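Local coordinates for cyclic dimeric GMP binding protein (Pseudomonas fluorescens, PDB 3PJV), which acts in c-di-GMP-mediated inside-out signalling that controls periplasmic proteolysis, here seen as its periplasmic domain, which probably relays the signal to the protease LapG, at the interface of chains A and B. Numbering follows the deposited sequence. Chains: chain A/B, Cyclic dimeric GMP binding protein.

The interface of chains A and B. Residues chain A 17, 53-56, 75-77, 117-118, 121; chain B 54, 113-118.
Backbone hydrogen bonds join the chains in a short antiparallel bridge between A:Tyr55 and B:Ser114. B:His115 N gives a nearly straight bond to A:Tyr54 O (2.9 Å, 165° at H). A:Ser56 N gives a more bent one to B:Val113 O at 2.8 Å.

B:His115 CG lies anti to the backbone N (chi1 -160°), and the ring edge meets a poorly ordered loop of chain A. B:His115 NE2 gives a bent bond to A:Ala77 O at 3.0 Å. B:His115 ND1 accepts from B:Met117 N (3.0 Å), which probably limits ring rotation. An alanine here would probably loosen the hold on this loop and leave the first turn of helix 117-127 without its side-chain acceptor.

Water 1 links A:Tyr54 O, B:His115 O and the B:Tyr54 phenol OH.

The apolar core is built from aromatic rings and two selenomethionines. The two Tyr54 side chains point toward each other and pass: the B:Tyr54 CD2 edge lies over a face of the A:Tyr54 ring, 3.7 Å from A:Tyr54 CD1 (planes 81°). A:Phe118 crosses B:Tyr54 at about a right angle, A:Phe118 CE2 3.5 Å from B:Tyr54 CD2. A:Met117 CG touches B:Met117 SE at 3.6 Å. A:Leu17 CD1 packs on B:Pro116.

The interface is two-fold, but coordinates alone do not show whether the dimer is biological. Chain A gives helix 6-32, the segment around A:Tyr54 and the start of helix 117-128. Chain B gives B:Tyr54, the end of strand 105-114 and the start of helix 117-127.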
ATOM      1  N   LEU A  17       9.918  -2.033  -4.824  1.00 17.32           N
ATOM      2  CA  LEU A  17       9.900  -1.455  -3.472  0.50 18.65           C
ATOM      3  C   LEU A  17      10.597  -0.106  -3.443  1.00 19.70           C
ATOM      4  O   LEU A  17      10.138   0.835  -2.789  1.00 19.28           O
ATOM      5  CB  LEU A  17      10.594  -2.372  -2.471  0.50 21.16           C
ATOM      6  CG  LEU A  17       9.835  -3.559  -1.902  0.50 24.46           C
ATOM      7  CD1 LEU A  17      10.762  -4.314  -0.956  0.50 25.43           C
ATOM      8  CD2 LEU A  17       8.583  -3.068  -1.184  0.50 25.35           C
ATOM      9  N   GLY A  53       0.859   1.916   7.482  1.00 21.23           N
ATOM     10  CA  GLY A  53       1.713   0.811   7.876  1.00 20.13           C
ATOM     11  C   GLY A  53       2.633   0.345   6.757  1.00 19.35           C
ATOM     12  O   GLY A  53       3.434  -0.556   6.959  1.00 20.14           O
ATOM     13  N   TYR A  54       2.526   0.965   5.578  1.00 18.29           N
ATOM     14  CA  TYR A  54       3.306   0.507   4.422  1.00 21.02           C
ATOM     15  C   TYR A  54       4.787   0.871   4.507  1.00 19.51           C
ATOM     16  O   TYR A  54       5.596   0.364   3.722  1.00 19.00           O
ATOM     17  CB  TYR A  54       2.764   1.072   3.103  1.00 18.06           C
ATOM     18  CG  TYR A  54       1.314   0.754   2.805  1.00 19.83           C
ATOM     19  CD1 TYR A  54       0.706  -0.381   3.320  1.00 20.89           C
ATOM     20  CD2 TYR A  54       0.555   1.603   2.003  1.00 22.38           C
ATOM     21  CE1 TYR A  54      -0.626  -0.664   3.046  1.00 21.85           C
ATOM     22  CE2 TYR A  54      -0.770   1.333   1.728  1.00 23.11           C
ATOM     23  CZ  TYR A  54      -1.359   0.206   2.250  1.00 25.08           C
ATOM     24  OH  TYR A  54      -2.680  -0.055   1.972  1.00 24.40           O
ATOM     25  N   TYR A  55       5.136   1.767   5.427  1.00 18.67           N
ATOM     26  CA  TYR A  55       6.504   2.295   5.495  1.00 16.86           C
ATOM     27  C   TYR A  55       7.176   1.944   6.818  1.00 19.54           C
ATOM     28  O   TYR A  55       6.571   2.103   7.884  1.00 20.93           O
ATOM     29  CB  TYR A  55       6.516   3.818   5.246  1.00 18.53           C
ATOM     30  CG  TYR A  55       5.748   4.148   3.994  1.00 17.44           C
ATOM     31  CD1 TYR A  55       6.332   3.982   2.744  1.00 14.74           C
ATOM     32  CD2 TYR A  55       4.416   4.536   4.059  1.00 17.17           C
ATOM     33  CE1 TYR A  55       5.619   4.226   1.586  1.00 16.73           C
ATOM     34  CE2 TYR A  55       3.697   4.790   2.908  1.00 20.22           C
ATOM     35  CZ  TYR A  55       4.310   4.634   1.671  1.00 20.21           C
ATOM     36  OH  TYR A  55       3.603   4.873   0.517  1.00 21.43           O
ATOM     37  N   SER A  56       8.411   1.436   6.745  1.00 17.41           N
ATOM     38  CA  SER A  56       9.199   1.159   7.946  1.00 19.76           C
ATOM     39  C   SER A  56       9.551   2.452   8.676  1.00 19.63           C
ATOM     40  O   SER A  56       9.679   2.479   9.909  1.00 21.78           O
ATOM     41  CB  SER A  56      10.505   0.434   7.576  1.00 25.55           C
ATOM     42  OG  SER A  56      10.244  -0.783   6.901  1.00 29.41           O
ATOM     43  N   ILE A  75       8.450  -1.317  13.250  0.68 38.50           N
ATOM     44  CA  ILE A  75       9.366  -2.442  13.142  0.54 41.75           C
ATOM     45  C   ILE A  75       9.579  -2.749  11.665  0.55 39.25           C
ATOM     46  O   ILE A  75       8.607  -2.856  10.895  1.00 34.61           O
ATOM     47  CB  ILE A  75       8.842  -3.692  13.869  1.00 48.17           C
ATOM     48  CG1 ILE A  75       9.317  -4.951  13.148  1.00 51.26           C
ATOM     49  CG2 ILE A  75       7.336  -3.672  13.932  1.00 48.30           C
ATOM     50  CD1 ILE A  75       8.532  -6.195  13.517  1.00 51.58           C
ATOM     51  N   PRO A  76      10.853  -2.849  11.256  0.49 42.20           N
ATOM     52  CA  PRO A  76      11.242  -3.090   9.863  0.88 43.43           C
ATOM     53  C   PRO A  76      11.239  -4.577   9.499  0.54 43.27           C
ATOM     54  O   PRO A  76      11.260  -4.912   8.313  0.69 43.25           O
ATOM     55  CB  PRO A  76      12.667  -2.532   9.811  0.75 44.94           C
ATOM     56  CG  PRO A  76      13.193  -2.751  11.196  1.00 44.12           C
ATOM     57  CD  PRO A  76      12.017  -2.576  12.122  0.72 43.37           C
ATOM     58  N   ALA A  77      11.212  -5.452  10.503  0.88 42.90           N
ATOM     59  CA  ALA A  77      11.194  -6.895  10.264  1.00 42.43           C
ATOM     60  C   ALA A  77       9.806  -7.367   9.879  0.94 40.46           C
ATOM     61  O   ALA A  77       8.809  -6.655  10.098  0.83 40.14           O
ATOM     62  CB  ALA A  77      11.672  -7.656  11.500  0.74 44.84           C
HETATM   63  N   MSE A 117      -2.696  -7.071   5.475  1.00 18.30           N
HETATM   64  CA  MSE A 117      -1.484  -7.617   6.086  1.00 19.82           C
HETATM   65  C   MSE A 117      -0.769  -6.642   7.033  1.00 22.18           C
HETATM   66  O   MSE A 117      -0.314  -7.027   8.113  1.00 18.96           O
HETATM   67  CB  MSE A 117      -0.549  -8.096   4.976  1.00 25.21           C
HETATM   68  CG  MSE A 117       0.721  -8.780   5.395  1.00 33.12           C
HETATM   69 SE   MSE A 117       1.724  -8.877   3.710  1.00 45.94          SE
HETATM   70  CE  MSE A 117       0.659 -10.294   2.835  1.00 38.99           C
ATOM     71  N   PHE A 118      -0.676  -5.373   6.641  1.00 18.53           N
ATOM     72  CA  PHE A 118       0.010  -4.389   7.469  1.00 19.05           C
ATOM     73  C   PHE A 118      -0.836  -4.010   8.675  1.00 19.60           C
ATOM     74  O   PHE A 118      -0.320  -3.825   9.780  1.00 22.77           O
ATOM     75  CB  PHE A 118       0.376  -3.137   6.649  1.00 20.20           C
ATOM     76  CG  PHE A 118       1.308  -3.418   5.496  1.00 21.25           C
ATOM     77  CD1 PHE A 118       2.683  -3.413   5.681  1.00 27.34           C
ATOM     78  CD2 PHE A 118       0.804  -3.721   4.240  1.00 20.49           C
ATOM     79  CE1 PHE A 118       3.541  -3.679   4.621  1.00 26.86           C
ATOM     80  CE2 PHE A 118       1.659  -3.997   3.181  1.00 21.87           C
ATOM     81  CZ  PHE A 118       3.026  -3.971   3.373  1.00 23.15           C
ATOM     82  N   ALA A 121      -0.569  -6.820  11.144  1.00 19.85           N
ATOM     83  CA  ALA A 121       0.748  -6.796  11.780  1.00 21.26           C
ATOM     84  C   ALA A 121       0.783  -5.773  12.902  1.00 25.39           C
ATOM     85  O   ALA A 121       1.290  -6.049  13.980  1.00 23.39           O
ATOM     86  CB  ALA A 121       1.856  -6.522  10.775  1.00 21.13           C
TER
ATOM     87  N   TYR B  54      -1.203  -2.965  -3.053  1.00 25.09           N
ATOM     88  CA  TYR B  54      -1.372  -3.953  -1.981  1.00 19.36           C
ATOM     89  C   TYR B  54      -2.845  -4.274  -1.795  1.00 19.23           C
ATOM     90  O   TYR B  54      -3.489  -3.748  -0.890  1.00 19.32           O
ATOM     91  CB  TYR B  54      -0.810  -3.401  -0.673  1.00 23.88           C
ATOM     92  CG  TYR B  54       0.687  -3.134  -0.697  1.00 26.53           C
ATOM     93  CD1 TYR B  54       1.536  -3.831  -1.562  1.00 26.04           C
ATOM     94  CD2 TYR B  54       1.253  -2.209   0.168  1.00 24.28           C
ATOM     95  CE1 TYR B  54       2.903  -3.593  -1.567  1.00 27.76           C
ATOM     96  CE2 TYR B  54       2.608  -1.974   0.177  1.00 22.02           C
ATOM     97  CZ  TYR B  54       3.433  -2.660  -0.695  1.00 23.71           C
ATOM     98  OH  TYR B  54       4.787  -2.422  -0.668  1.00 23.00           O
ATOM     99  N   VAL B 113      11.349   4.824   3.919  1.00 19.71           N
ATOM    100  CA  VAL B 113      11.773   3.447   3.710  1.00 17.22           C
ATOM    101  C   VAL B 113      10.523   2.586   3.659  1.00 18.39           C
ATOM    102  O   VAL B 113       9.704   2.615   4.599  1.00 18.81           O
ATOM    103  CB  VAL B 113      12.674   2.943   4.852  1.00 18.26           C
ATOM    104  CG1 VAL B 113      13.025   1.476   4.634  1.00 17.87           C
ATOM    105  CG2 VAL B 113      13.955   3.753   4.905  1.00 20.63           C
ATOM    106  N   SER B 114      10.361   1.826   2.577  1.00 16.38           N
ATOM    107  CA  SER B 114       9.139   1.028   2.400  1.00 15.24           C
ATOM    108  C   SER B 114       9.295  -0.357   3.022  1.00 15.03           C
ATOM    109  O   SER B 114      10.331  -0.997   2.865  1.00 16.80           O
ATOM    110  CB  SER B 114       8.779   0.899   0.915  1.00 19.09           C
ATOM    111  OG  SER B 114       8.326   2.142   0.406  1.00 18.66           O
ATOM    112  N   HIS B 115       8.260  -0.813   3.727  1.00 17.70           N
ATOM    113  CA  HIS B 115       8.347  -2.109   4.396  1.00 17.86           C
ATOM    114  C   HIS B 115       8.255  -3.243   3.378  1.00 17.59           C
ATOM    115  O   HIS B 115       7.366  -3.243   2.539  1.00 19.70           O
ATOM    116  CB  HIS B 115       7.218  -2.250   5.418  1.00 17.14           C
ATOM    117  CG  HIS B 115       7.483  -3.298   6.455  1.00 21.17           C
ATOM    118  ND1 HIS B 115       7.506  -4.646   6.160  1.00 20.28           N
ATOM    119  CD2 HIS B 115       7.753  -3.195   7.779  1.00 25.50           C
ATOM    120  CE1 HIS B 115       7.779  -5.328   7.263  1.00 24.22           C
ATOM    121  NE2 HIS B 115       7.931  -4.472   8.257  1.00 22.16           N
ATOM    122  N   PRO B 116       9.174  -4.224   3.467  1.00 19.36           N
ATOM    123  CA  PRO B 116       9.271  -5.309   2.482  1.00 20.08           C
ATOM    124  C   PRO B 116       8.324  -6.491   2.731  1.00 21.30           C
ATOM    125  O   PRO B 116       8.355  -7.453   1.950  1.00 21.12           O
ATOM    126  CB  PRO B 116      10.717  -5.774   2.641  1.00 20.61           C
ATOM    127  CG  PRO B 116      11.003  -5.563   4.096  1.00 21.56           C
ATOM    128  CD  PRO B 116      10.259  -4.290   4.464  1.00 18.36           C
HETATM  129  N   MSE B 117       7.498  -6.433   3.770  1.00 19.63           N
HETATM  130  CA  MSE B 117       6.706  -7.632   4.116  1.00 20.65           C
HETATM  131  C   MSE B 117       5.850  -8.147   2.944  1.00 20.14           C
HETATM  132  O   MSE B 117       5.788  -9.357   2.706  1.00 21.16           O
HETATM  133  CB  MSE B 117       5.871  -7.433   5.394  1.00 24.93           C
HETATM  134  CG  MSE B 117       4.651  -6.568   5.244  1.00 26.69           C
HETATM  135 SE   MSE B 117       3.423  -6.889   6.789  1.00 57.49          SE
HETATM  136  CE  MSE B 117       4.308  -8.493   7.591  1.00  6.47           C
ATOM    137  N   PHE B 118       5.208  -7.249   2.197  1.00 20.39           N
ATOM    138  CA  PHE B 118       4.340  -7.659   1.076  1.00 23.02           C
ATOM    139  C   PHE B 118       5.132  -8.300  -0.069  1.00 23.39           C
ATOM    140  O   PHE B 118       4.740  -9.338  -0.607  1.00 22.93           O
ATOM    141  CB  PHE B 118       3.484  -6.485   0.549  1.00 25.32           C
ATOM    142  CG  PHE B 118       2.250  -6.924  -0.212  1.00 29.17           C
ATOM    143  CD1 PHE B 118       2.290  -7.080  -1.585  1.00 33.61           C
ATOM    144  CD2 PHE B 118       1.058  -7.190   0.450  1.00 34.46           C
ATOM    145  CE1 PHE B 118       1.168  -7.485  -2.292  1.00 37.66           C
ATOM    146  CE2 PHE B 118      -0.074  -7.597  -0.259  1.00 35.45           C
ATOM    147  CZ  PHE B 118      -0.011  -7.744  -1.630  1.00 35.22           C
TER
HETATM  148  O   HOH W   1       5.766  -1.375   1.572  1.00 20.31           O
HETATM  149  O   HOH W   2      -3.314  -2.507   1.788  1.00 27.50           O